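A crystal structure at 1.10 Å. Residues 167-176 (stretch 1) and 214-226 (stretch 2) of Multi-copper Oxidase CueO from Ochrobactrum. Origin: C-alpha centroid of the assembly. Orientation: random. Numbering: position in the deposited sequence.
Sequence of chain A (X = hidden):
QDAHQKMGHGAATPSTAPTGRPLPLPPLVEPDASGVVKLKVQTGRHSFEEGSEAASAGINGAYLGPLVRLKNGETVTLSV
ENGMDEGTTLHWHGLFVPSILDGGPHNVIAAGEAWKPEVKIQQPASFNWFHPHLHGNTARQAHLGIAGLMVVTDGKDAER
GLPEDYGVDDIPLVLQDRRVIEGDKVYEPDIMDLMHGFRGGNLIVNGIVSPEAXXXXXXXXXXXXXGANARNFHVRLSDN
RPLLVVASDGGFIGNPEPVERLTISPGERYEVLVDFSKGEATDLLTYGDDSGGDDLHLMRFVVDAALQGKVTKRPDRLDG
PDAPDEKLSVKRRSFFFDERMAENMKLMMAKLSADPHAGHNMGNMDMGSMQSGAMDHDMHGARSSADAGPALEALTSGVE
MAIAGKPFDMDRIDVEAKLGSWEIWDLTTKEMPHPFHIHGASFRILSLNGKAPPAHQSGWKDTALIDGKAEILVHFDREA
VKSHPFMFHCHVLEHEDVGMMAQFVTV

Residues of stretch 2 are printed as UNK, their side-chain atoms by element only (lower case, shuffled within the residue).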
ATOM      1  N   GLY A 167      -2.292  -5.109 -18.721  1.00 11.34           N
ATOM      2  CA  GLY A 167      -2.711  -3.967 -19.447  1.00 12.83           C
ATOM      3  C   GLY A 167      -3.924  -4.086 -20.332  1.00 13.07           C
ATOM      4  O   GLY A 167      -4.358  -3.112 -20.919  1.00 16.81           O
ATOM      5  N   VAL A 168      -4.475  -5.296 -20.401  1.00 12.13           N
ATOM      6  CA  VAL A 168      -5.656  -5.584 -21.224  1.00 13.27           C
ATOM      7  C   VAL A 168      -6.830  -5.917 -20.298  1.00 11.75           C
ATOM      8  O   VAL A 168      -7.822  -5.181 -20.237  1.00 12.57           O
ATOM      9  CB  VAL A 168      -5.396  -6.695 -22.244  1.00 15.76           C
ATOM     10  CG1 VAL A 168      -6.630  -6.946 -23.074  1.00 19.20           C
ATOM     11  CG2 VAL A 168      -4.197  -6.373 -23.146  1.00 17.49           C
ATOM     12  N   ASP A 169      -6.725  -7.036 -19.603  1.00 10.53           N
ATOM     13  CA  ASP A 169      -7.738  -7.414 -18.642  1.00  9.97           C
ATOM     14  C   ASP A 169      -7.190  -7.607 -17.224  1.00  8.94           C
ATOM     15  O   ASP A 169      -7.878  -8.075 -16.381  1.00  9.52           O
ATOM     16  CB  ASP A 169      -8.524  -8.667 -19.103  1.00 10.68           C
ATOM     17  CG  ASP A 169      -7.683  -9.893 -19.181  1.00 11.05           C
ATOM     18  OD1 ASP A 169      -6.498  -9.854 -18.773  1.00 11.49           O
ATOM     19  OD2 ASP A 169      -8.223 -10.940 -19.656  1.00 12.31           O
ATOM     20  N   ASP A 170      -5.952  -7.149 -16.993  1.00  9.56           N
ATOM     21  CA  ASP A 170      -5.293  -7.191 -15.672  1.00  9.44           C
ATOM     22  C   ASP A 170      -4.599  -5.830 -15.559  1.00  9.02           C
ATOM     23  O   ASP A 170      -3.565  -5.622 -16.193  1.00  9.86           O
ATOM     24  CB  ASP A 170      -4.339  -8.363 -15.618  1.00 10.34           C
ATOM     25  CG  ASP A 170      -3.606  -8.486 -14.318  1.00 11.87           C
ATOM     26  OD1 ASP A 170      -3.949  -7.767 -13.332  1.00 12.64           O
ATOM     27  OD2 ASP A 170      -2.693  -9.370 -14.226  1.00 15.90           O
ATOM     28  N   ILE A 171      -5.211  -4.917 -14.798  1.00  7.70           N
ATOM     29  CA  ILE A 171      -4.852  -3.532 -14.820  1.00  8.05           C
ATOM     30  C   ILE A 171      -4.616  -3.029 -13.393  1.00  7.66           C
ATOM     31  O   ILE A 171      -5.477  -3.156 -12.547  1.00  7.94           O
ATOM     32  CB  ILE A 171      -5.999  -2.663 -15.453  1.00  9.16           C
ATOM     33  CG1 ILE A 171      -6.286  -3.151 -16.894  1.00 11.68           C
ATOM     34  CG2 ILE A 171      -5.652  -1.202 -15.436  1.00  9.87           C
ATOM     35  CD1 ILE A 171      -7.535  -2.594 -17.493  1.00 13.91           C
ATOM     36  N   PRO A 172      -3.425  -2.454 -13.129  1.00  7.68           N
ATOM     37  CA  PRO A 172      -3.168  -1.858 -11.803  1.00  7.79           C
ATOM     38  C   PRO A 172      -3.717  -0.441 -11.749  1.00  7.43           C
ATOM     39  O   PRO A 172      -3.603   0.316 -12.716  1.00  8.67           O
ATOM     40  CB  PRO A 172      -1.637  -1.858 -11.714  1.00  9.17           C
ATOM     41  CG  PRO A 172      -1.213  -1.654 -13.139  1.00 11.49           C
ATOM     42  CD  PRO A 172      -2.250  -2.351 -14.003  1.00  9.56           C
ATOM     43  N   LEU A 173      -4.286  -0.115 -10.561  1.00  7.38           N
ATOM     44  CA  LEU A 173      -4.828   1.223 -10.299  1.00  7.75           C
ATOM     45  C   LEU A 173      -4.226   1.726  -8.997  1.00  7.44           C
ATOM     46  O   LEU A 173      -4.548   1.217  -7.914  1.00  8.80           O
ATOM     47  CB  LEU A 173      -6.353   1.217 -10.148  1.00  8.56           C
ATOM     48  CG  LEU A 173      -7.141   0.634 -11.348  1.00  9.16           C
ATOM     49  CD1 LEU A 173      -8.656   0.649 -10.980  1.00 10.73           C
ATOM     50  CD2 LEU A 173      -6.883   1.372 -12.646  1.00  9.66           C
ATOM     51  N   VAL A 174      -3.406   2.762  -9.090  1.00  6.93           N
ATOM     52  CA  VAL A 174      -2.801   3.391  -7.918  1.00  6.83           C
ATOM     53  C   VAL A 174      -3.585   4.683  -7.656  1.00  6.83           C
ATOM     54  O   VAL A 174      -3.511   5.656  -8.431  1.00  7.30           O
ATOM     55  CB  VAL A 174      -1.292   3.700  -8.143  1.00  7.60           C
ATOM     56  CG1 VAL A 174      -0.734   4.359  -6.900  1.00  8.39           C
ATOM     57  CG2 VAL A 174      -0.555   2.430  -8.529  1.00  7.87           C
ATOM     58  N   LEU A 175      -4.327   4.659  -6.551  1.00  6.94           N
ATOM     59  CA  LEU A 175      -5.213   5.763  -6.180  1.00  7.00           C
ATOM     60  C   LEU A 175      -4.448   6.736  -5.274  1.00  6.76           C
ATOM     61  O   LEU A 175      -3.896   6.294  -4.242  1.00  7.68           O
ATOM     62  CB  LEU A 175      -6.436   5.241  -5.436  1.00  7.74           C
ATOM     63  CG  LEU A 175      -7.213   4.087  -6.066  1.00  7.95           C
ATOM     64  CD1 LEU A 175      -8.420   3.701  -5.222  1.00  8.52           C
ATOM     65  CD2 LEU A 175      -7.663   4.391  -7.509  1.00  9.25           C
ATOM     66  N   GLN A 176      -4.435   8.019  -5.629  1.00  7.20           N
ATOM     67  CA  GLN A 176      -3.747   9.033  -4.832  1.00  7.59           C
ATOM     68  C   GLN A 176      -4.540  10.335  -4.874  1.00  7.49           C
ATOM     69  O   GLN A 176      -5.559  10.459  -5.567  1.00  8.34           O
ATOM     70  CB  GLN A 176      -2.304   9.247  -5.281  1.00  7.88           C
ATOM     71  CG  GLN A 176      -1.442   8.022  -5.154  1.00  8.23           C
ATOM     72  CD  GLN A 176      -0.088   8.190  -5.776  1.00  7.98           C
ATOM     73  OE1 GLN A 176       0.029   8.532  -6.981  1.00  9.12           O
ATOM     74  NE2 GLN A 176       0.966   7.942  -4.976  1.00  9.45           N
ATOM     75  N   UNK A 214      -9.853   1.792 -21.495  1.00 12.28           N
ATOM     76  CA  UNK A 214     -10.624   0.928 -22.406  1.00 12.56           C
ATOM     77  C   UNK A 214     -10.472  -0.501 -21.983  1.00 12.62           C
ATOM     78  O   UNK A 214      -9.342  -0.933 -21.722  1.00 18.06           O
ATOM     79  n   UNK A 214     -12.532   4.150 -26.260  1.00 50.04           N
ATOM     80  c   UNK A 214     -10.177   1.168 -23.866  1.00 16.16           C
ATOM     81  n   UNK A 214     -11.096   2.342 -26.619  1.00 38.35           N
ATOM     82  c   UNK A 214     -10.025   2.843 -25.765  1.00 28.42           C
ATOM     83  n   UNK A 214     -13.195   2.380 -27.589  1.00 47.69           N
ATOM     84  c   UNK A 214     -12.270   2.960 -26.822  1.00 43.26           C
ATOM     85  c   UNK A 214     -10.352   2.617 -24.311  1.00 21.34           C
ATOM     86  N   UNK A 215     -11.589  -1.236 -21.919  1.00 11.51           N
ATOM     87  CA  UNK A 215     -11.550  -2.613 -21.430  1.00 11.08           C
ATOM     88  C   UNK A 215     -12.340  -3.507 -22.372  1.00 11.46           C
ATOM     89  O   UNK A 215     -13.280  -3.036 -23.058  1.00 12.35           O
ATOM     90  c   UNK A 215     -13.485  -2.134 -19.861  1.00 14.23           C
ATOM     91  c   UNK A 215     -11.113  -2.123 -18.987  1.00 14.05           C
ATOM     92  c   UNK A 215     -12.097  -2.735 -19.991  1.00 12.82           C
ATOM     93  N   UNK A 216     -12.012  -4.801 -22.433  1.00 11.10           N
ATOM     94  CA  UNK A 216     -12.852  -5.754 -23.162  1.00 11.72           C
ATOM     95  C   UNK A 216     -14.200  -5.953 -22.477  1.00 11.76           C
ATOM     96  O   UNK A 216     -14.337  -5.714 -21.274  1.00 11.50           O
ATOM     97  c   UNK A 216     -12.006  -7.032 -23.163  1.00 12.85           C
ATOM     98  c   UNK A 216     -11.206  -6.889 -21.870  1.00 14.42           C
ATOM     99  c   UNK A 216     -10.911  -5.466 -21.716  1.00 11.80           C
ATOM    100  N   UNK A 217     -15.170  -6.449 -23.256  1.00 12.43           N
ATOM    101  CA  UNK A 217     -16.467  -6.824 -22.728  1.00 12.69           C
ATOM    102  C   UNK A 217     -16.370  -8.214 -22.117  1.00 12.79           C
ATOM    103  O   UNK A 217     -16.919  -9.188 -22.617  1.00 16.05           O
ATOM    104  c   UNK A 217     -17.523  -6.774 -23.817  1.00 14.55           C
ATOM    105  N   UNK A 218     -15.697  -8.287 -20.967  1.00 11.61           N
ATOM    106  CA  UNK A 218     -15.395  -9.527 -20.305  1.00 10.92           C
ATOM    107  C   UNK A 218     -15.093  -9.224 -18.823  1.00 10.28           C
ATOM    108  O   UNK A 218     -15.227  -8.093 -18.372  1.00 11.19           O
ATOM    109  c   UNK A 218     -14.230 -10.245 -21.016  1.00 12.28           C
ATOM    110  o   UNK A 218     -13.043  -9.494 -20.910  1.00 12.81           O
ATOM    111  N   UNK A 219     -14.615 -10.241 -18.142  1.00  9.72           N
ATOM    112  CA  UNK A 219     -14.186 -10.069 -16.723  1.00 10.06           C
ATOM    113  C   UNK A 219     -12.779  -9.477 -16.710  1.00  9.35           C
ATOM    114  O   UNK A 219     -11.841  -9.988 -17.349  1.00 10.40           O
ATOM    115  c   UNK A 219     -14.189 -11.433 -16.010  1.00 11.43           C
ATOM    116  c   UNK A 219     -15.475 -12.190 -16.085  1.00 15.53           C
ATOM    117  c   UNK A 219     -16.590 -11.507 -15.521  1.00 17.28           C
ATOM    118  c   UNK A 219     -13.719 -11.241 -14.550  1.00 12.25           C
ATOM    119  N   UNK A 220     -12.635  -8.378 -15.959  1.00  8.70           N
ATOM    120  CA  UNK A 220     -11.391  -7.642 -15.852  1.00  8.93           C
ATOM    121  C   UNK A 220     -10.943  -7.639 -14.408  1.00  8.39           C
ATOM    122  O   UNK A 220     -11.715  -7.402 -13.498  1.00  9.07           O
ATOM    123  c   UNK A 220     -11.881  -6.277 -17.885  1.00 11.00           C
ATOM    124  c   UNK A 220     -10.393  -5.302 -16.124  1.00 10.22           C
ATOM    125  c   UNK A 220     -11.594  -6.221 -16.406  1.00  9.21           C
ATOM    126  N   UNK A 221      -9.636  -7.861 -14.216  1.00  7.62           N
ATOM    127  CA  UNK A 221      -8.985  -7.803 -12.902  1.00  7.36           C
ATOM    128  C   UNK A 221      -8.376  -6.429 -12.704  1.00  7.70           C
ATOM    129  O   UNK A 221      -7.570  -5.988 -13.543  1.00  8.81           O
ATOM    130  n   UNK A 221      -3.936 -12.160  -9.793  1.00 10.67           N
ATOM    131  c   UNK A 221      -6.112 -10.259 -11.950  1.00 10.53           C
ATOM    132  n   UNK A 221      -5.402 -10.708 -10.784  1.00 10.05           N
ATOM    133  c   UNK A 221      -7.112  -9.068 -11.641  1.00  8.86           C
ATOM    134  c   UNK A 221      -7.935  -8.890 -12.866  1.00  8.08           C
ATOM    135  n   UNK A 221      -4.473 -12.420 -12.045  1.00  9.80           N
ATOM    136  c   UNK A 221      -4.591 -11.770 -10.866  1.00  9.67           C
ATOM    137  N   UNK A 222      -8.752  -5.780 -11.603  1.00  7.02           N
ATOM    138  CA  UNK A 222      -8.176  -4.481 -11.219  1.00  7.45           C
ATOM    139  C   UNK A 222      -7.400  -4.729  -9.945  1.00  6.92           C
ATOM    140  O   UNK A 222      -7.917  -5.221  -8.945  1.00  8.28           O
ATOM    141  c   UNK A 222      -9.591  -2.697 -13.350  1.00  9.36           C
ATOM    142  c   UNK A 222     -11.429  -2.324 -11.699  1.00 10.44           C
ATOM    143  c   UNK A 222      -9.299  -3.456 -10.959  1.00  7.90           C
ATOM    144  c   UNK A 222     -10.287  -3.251 -12.126  1.00  9.01           C
ATOM    145  N   UNK A 223      -6.102  -4.366  -9.980  1.00  7.01           N
ATOM    146  CA  UNK A 223      -5.209  -4.529  -8.841  1.00  7.09           C
ATOM    147  C   UNK A 223      -5.068  -3.137  -8.236  1.00  6.93           C
ATOM    148  O   UNK A 223      -4.388  -2.265  -8.791  1.00  7.53           O
ATOM    149  n   UNK A 223      -2.679  -8.318 -10.880  1.00 11.60           N
ATOM    150  c   UNK A 223      -2.725  -7.214  -9.960  1.00 10.94           C
ATOM    151  c   UNK A 223      -3.887  -5.120  -9.251  1.00  7.67           C
ATOM    152  c   UNK A 223      -1.994  -9.447 -10.681  1.00  9.99           C
ATOM    153  n   UNK A 223      -1.550  -9.761  -9.462  1.00 11.01           N
ATOM    154  n   UNK A 223      -1.766 -10.213 -11.698  1.00 11.41           N
ATOM    155  c   UNK A 223      -4.006  -6.468  -9.949  1.00  8.98           C
ATOM    156  N   UNK A 224      -5.777  -2.890  -7.112  1.00  6.74           N
ATOM    157  CA  UNK A 224      -5.970  -1.547  -6.576  1.00  7.00           C
ATOM    158  C   UNK A 224      -5.054  -1.364  -5.345  1.00  6.86           C
ATOM    159  O   UNK A 224      -5.085  -2.145  -4.421  1.00  8.04           O
ATOM    160  c   UNK A 224      -7.581   0.158  -5.731  1.00  9.95           C
ATOM    161  c   UNK A 224      -7.421  -1.299  -6.175  1.00  8.27           C
ATOM    162  c   UNK A 224      -8.379  -1.619  -7.375  1.00  9.37           C
ATOM    163  c   UNK A 224      -9.864  -1.473  -7.031  1.00 11.80           C
ATOM    164  N   UNK A 225      -4.265  -0.290  -5.412  1.00  6.73           N
ATOM    165  CA  UNK A 225      -3.403   0.147  -4.302  1.00  6.91           C
ATOM    166  C   UNK A 225      -3.837   1.578  -3.904  1.00  6.75           C
ATOM    167  O   UNK A 225      -3.996   2.446  -4.766  1.00  7.04           O
ATOM    168  c   UNK A 225      -0.979   0.957  -3.830  1.00  6.93           C
ATOM    169  c   UNK A 225      -1.942   0.197  -4.766  1.00  6.81           C
ATOM    170  c   UNK A 225      -0.760   0.290  -2.489  1.00  7.23           C
ATOM    171  c   UNK A 225       0.357   1.118  -4.549  1.00  7.77           C
ATOM    172  N   UNK A 226      -3.970   1.823  -2.579  1.00  7.00           N
ATOM    173  CA  UNK A 226      -4.044   3.202  -2.102  1.00  7.12           C
ATOM    174  C   UNK A 226      -2.624   3.675  -1.794  1.00  7.13           C
ATOM    175  O   UNK A 226      -2.003   3.201  -0.846  1.00  7.44           O
ATOM    176  o   UNK A 226      -4.201   5.543  -0.639  1.00  8.38           O
ATOM    177  c   UNK A 226      -4.941   3.285  -0.864  1.00  7.43           C
ATOM    178  c   UNK A 226      -4.997   4.684  -0.328  1.00  7.48           C
ATOM    179  n   UNK A 226      -6.026   4.936   0.527  1.00  8.11           N
TER
HETATM  180  O   HOH W   1      -7.967  -3.259 -22.225  1.00 24.48           O
HETATM  181  O   HOH W   2     -11.077 -11.209 -19.700  1.00 11.57           O

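Position 214 carries three carbons, a nitrogen, then a carbon bearing two more nitrogens: a guanidinium, so Arg214. Its end leads away from stretch 1; its backbone serves instead, one water donating to Arg214 O (2.7 Å from the water oxygen) and to Val168 O (2.8 Å). Position 215 has one carbon carrying two more, a beta-branched valine; Val215 CG1 lies 3.9 Å from Ile171 CD1.

At 216 three carbons close a ring onto the backbone nitrogen, which only proline does. The ring carbon CD of Pro216 sits 3.4 Å from Val168 O. Position 217 has a single carbon, out of reach of stretch 1: Ala217. Position 218 adds one oxygen to one carbon, a serine; Ser218 OG is 2.9 Å from the oxygen of a second water, which also lies 2.9 Å from Asp169 OD2.

Four carbons at 219, forked at the first with one arm two carbons long, make Ile219. Its end leads away, leaving the carbonyl to approach stretch 1, with Ile219 O 4.0 Å from Asp169 CB. Position 220 again shows one carbon carrying two, and is Val220, which reaches Ile171 CD1 with CG1 at 4.2 Å.

Position 221 is a fully extended chain of three carbons and a nitrogen ending in a carbon with two nitrogens, Arg221. Its NH1 stays 4.2 Å from Asp170 OD2, which lies well out of the guanidinium plane, so charge alone acts here; the guanidinium nitrogens are hydrogen-bonded elsewhere in the structure. Position 222 has four carbons forked at the second, Leu222, whose CD1 meets Leu173 CD1 at 4.1 Å.

Position 223 repeats the guanidinium pattern, but here the group meets the Asp170 carboxylate at its edge. Arg223 NE donates to Asp170 OD1 and Arg223 NH2 to Asp170 OD2, both at 2.8 Å and nearly straight: a two-pronged salt bridge. Position 224, four carbons forked at the first with one longer arm, is Ile224; its CG2 packs 3.7 Å from Leu175 CD1. At 225 the fork is at the second of four carbons, giving Leu225, with CD2 4.1 Å from Val174 CG1. Position 226 has two carbons, the second carrying one oxygen and one nitrogen, too short for glutamine, and the nitrogen rules out aspartate: Asn226. Its OD1 lies 3.7 Å from Leu175 O, with no hydrogen bond between them.

The rule is parallel pairing with a division of faces. From Arg221 N to Asp169 O (2.8 Å) through Leu175 N to Leu225 O (2.9 Å), six backbone hydrogen bonds join the stretches, and odd-numbered residues of both supply the donors and acceptors. Pro172 lacks an amide hydrogen, yet costs this ladder nothing, because its nitrogen falls between rungs. Ile171, Leu173, Leu222 and Ile224 share one face and pack as an aliphatic layer. The other face pairs Asp170 with Arg221, but the Asp170 carboxylate bonds Arg223, which is paired with Pro172; beyond them Val174 and Leu225 pack together on that face.

Stretch 2, residues 214-226: RVPASIVRLRILN
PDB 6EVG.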